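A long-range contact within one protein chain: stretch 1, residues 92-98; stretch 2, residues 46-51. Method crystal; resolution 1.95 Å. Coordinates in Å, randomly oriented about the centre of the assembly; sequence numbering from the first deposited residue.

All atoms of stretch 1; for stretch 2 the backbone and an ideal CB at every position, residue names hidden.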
# COMPACT_ATOMS: atom_id res chain seq x y z
N ILE A 92 -6.61 4.70 0.75
CA ILE A 92 -5.23 5.21 0.46
C ILE A 92 -4.27 4.91 1.59
O ILE A 92 -3.12 5.32 1.57
CB ILE A 92 -5.24 6.71 0.34
CG1 ILE A 92 -5.95 7.30 1.58
CG2 ILE A 92 -6.00 7.13 -0.93
CD1 ILE A 92 -5.87 8.81 1.78
N ILE A 93 -4.74 4.19 2.65
CA ILE A 93 -3.78 3.75 3.65
C ILE A 93 -3.44 2.29 3.41
O ILE A 93 -2.29 1.87 3.48
CB ILE A 93 -4.38 3.93 5.06
CG1 ILE A 93 -4.46 5.41 5.44
CG2 ILE A 93 -3.49 3.22 6.11
CD1 ILE A 93 -5.30 5.64 6.70
N GLY A 94 -4.44 1.48 3.08
CA GLY A 94 -4.18 0.07 2.81
C GLY A 94 -4.62 -0.84 3.94
O GLY A 94 -4.65 -0.44 5.10
N ASP A 95 -4.95 -2.09 3.60
CA ASP A 95 -5.42 -3.04 4.61
C ASP A 95 -4.49 -4.21 4.86
O ASP A 95 -4.85 -5.14 5.58
CB ASP A 95 -6.80 -3.57 4.21
CG ASP A 95 -6.89 -3.88 2.74
OD1 ASP A 95 -5.85 -4.22 2.15
OD2 ASP A 95 -8.00 -3.80 2.19
N SER A 96 -3.30 -4.18 4.27
CA SER A 96 -2.36 -5.27 4.54
C SER A 96 -0.92 -4.80 4.33
O SER A 96 -0.64 -3.92 3.53
CB SER A 96 -2.67 -6.46 3.61
OG SER A 96 -1.99 -6.27 2.36
N ARG A 97 -0.04 -5.41 5.11
CA ARG A 97 1.39 -5.06 5.07
C ARG A 97 2.22 -6.33 5.11
O ARG A 97 1.96 -7.25 5.87
CB ARG A 97 1.71 -4.19 6.29
CG ARG A 97 3.22 -4.03 6.54
CD ARG A 97 3.96 -3.35 5.37
NE ARG A 97 4.83 -2.25 5.85
CZ ARG A 97 6.10 -2.52 6.29
NH1 ARG A 97 6.59 -3.75 6.29
NH2 ARG A 97 6.83 -1.51 6.76
N VAL A 98 3.23 -6.38 4.25
CA VAL A 98 4.12 -7.52 4.24
C VAL A 98 5.38 -7.10 4.96
O VAL A 98 5.94 -6.05 4.70
CB VAL A 98 4.46 -7.93 2.79
CG1 VAL A 98 5.45 -9.09 2.82
CG2 VAL A 98 3.21 -8.35 2.03
N UNK A 46 -11.41 0.24 8.28
CA UNK A 46 -10.26 0.31 9.17
C UNK A 46 -9.08 -0.02 8.31
O UNK A 46 -9.21 -0.56 7.21
CB UNK A 46 -10.38 -0.63 10.37
N UNK A 47 -7.88 0.32 8.76
CA UNK A 47 -6.69 0.05 7.96
C UNK A 47 -5.50 -0.26 8.86
O UNK A 47 -5.61 -0.26 10.08
CB UNK A 47 -6.37 1.24 7.05
N UNK A 48 -4.37 -0.62 8.23
CA UNK A 48 -3.14 -0.81 8.98
C UNK A 48 -2.02 -0.09 8.28
O UNK A 48 -1.91 -0.09 7.06
CB UNK A 48 -2.81 -2.30 9.14
N UNK A 49 -1.20 0.56 9.11
CA UNK A 49 -0.08 1.29 8.59
C UNK A 49 1.15 1.00 9.42
O UNK A 49 1.07 0.45 10.52
CB UNK A 49 -0.38 2.79 8.56
N UNK A 50 2.30 1.39 8.91
CA UNK A 50 3.53 1.24 9.67
C UNK A 50 4.19 2.58 9.82
O UNK A 50 4.51 3.25 8.86
CB UNK A 50 4.48 0.24 9.00
N UNK A 51 4.34 3.00 11.07
CA UNK A 51 5.02 4.26 11.35
C UNK A 51 5.33 4.36 12.84
O UNK A 51 5.29 3.39 13.58
CB UNK A 51 4.17 5.45 10.90

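Stretch 2 is an extended strand, and stretch 1 meets it where a helix ends at Ile93, turns through Gly94 and sets off as a second strand. Gly94 has positive phi, and at its backbone angles a CB would be jammed against the carbonyl O of the residue before, which by itself calls for glycine.

Position 46 points its CA-to-CB bond away from stretch 1, and its ideal CB has nothing of that stretch within 5.5 Å. Many side chains would pass. The deposited residue is Ala46.

Position 47 is tightly placed. Its CA-to-CB bond points toward stretch 1, and the ideal CB lies a tight 3.1 Å from Gly94 O and 3.6 Å from Ile93 CG2. A small residue is the natural reading: alanine, perhaps serine, or glycine at the cost of the apolar touch. Ala47 is deposited; its CB sits 3.2 Å from Gly94 O and packs 3.6 Å from Ile93 CG2.

The N of position 48 lies 3.1 Å from Gly94 O, and the N-H...O angle of 163° makes a well-aligned hydrogen bond that any residue with a free amide could supply, which excludes proline. The CA-to-CB bond points sideways, with 4.8 Å between the ideal CB and Gly94 O, leaving space along the backbone of Asp95 and Ser96 for a modest side chain such as valine, threonine or isoleucine. Val48, with chi1 in p, uses it: CG1 reaches 3.5 Å from Asp95 C and 3.7 Å from Ser96 N, covering main chain rather than side chain.

Position 49 also points sideways, and its ideal CB is 4.0 Å from Ile93 CG2. Apolar character would fit this neighbour, but the contact alone does not fix the size. Ala49 meets it lightly, with CB 4.1 Å from Ile93 CG2.

Position 50 points toward stretch 1, its ideal CB 3.7 Å from Arg97 NH2. A guanidinium offers two options: an acidic or amide side chain could seek its N-H groups, while an aliphatic one could lie against its flat face. Val50 takes the second course. With chi1 in t, it places CG2 over one face of the guanidinium, 3.3 Å from Arg97 NE, while Arg97 NH1 donates a hydrogen bond to Val98 O, 2.9 Å away, within its own stretch.

Position 51 is beyond reach of stretch 1, so this contact offers no preference. Asn51 is found there, its ND2 hydrogen-bonded elsewhere in the structure.

Stretch 2 (46-51) AAVAVN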
# COMPACT_ATOMS: atom_id res chain seq x y z
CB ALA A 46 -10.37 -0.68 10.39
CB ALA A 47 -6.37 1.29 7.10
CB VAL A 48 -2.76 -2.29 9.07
CG1 VAL A 48 -2.87 -2.94 7.70
CG2 VAL A 48 -1.32 -2.42 9.55
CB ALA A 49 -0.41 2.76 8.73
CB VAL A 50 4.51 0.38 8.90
CG1 VAL A 50 5.86 0.35 9.61
CG2 VAL A 50 3.97 -1.04 8.79
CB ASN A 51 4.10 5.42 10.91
CG ASN A 51 4.92 6.59 10.42
OD1 ASN A 51 5.39 7.43 11.19
ND2 ASN A 51 5.09 6.66 9.08
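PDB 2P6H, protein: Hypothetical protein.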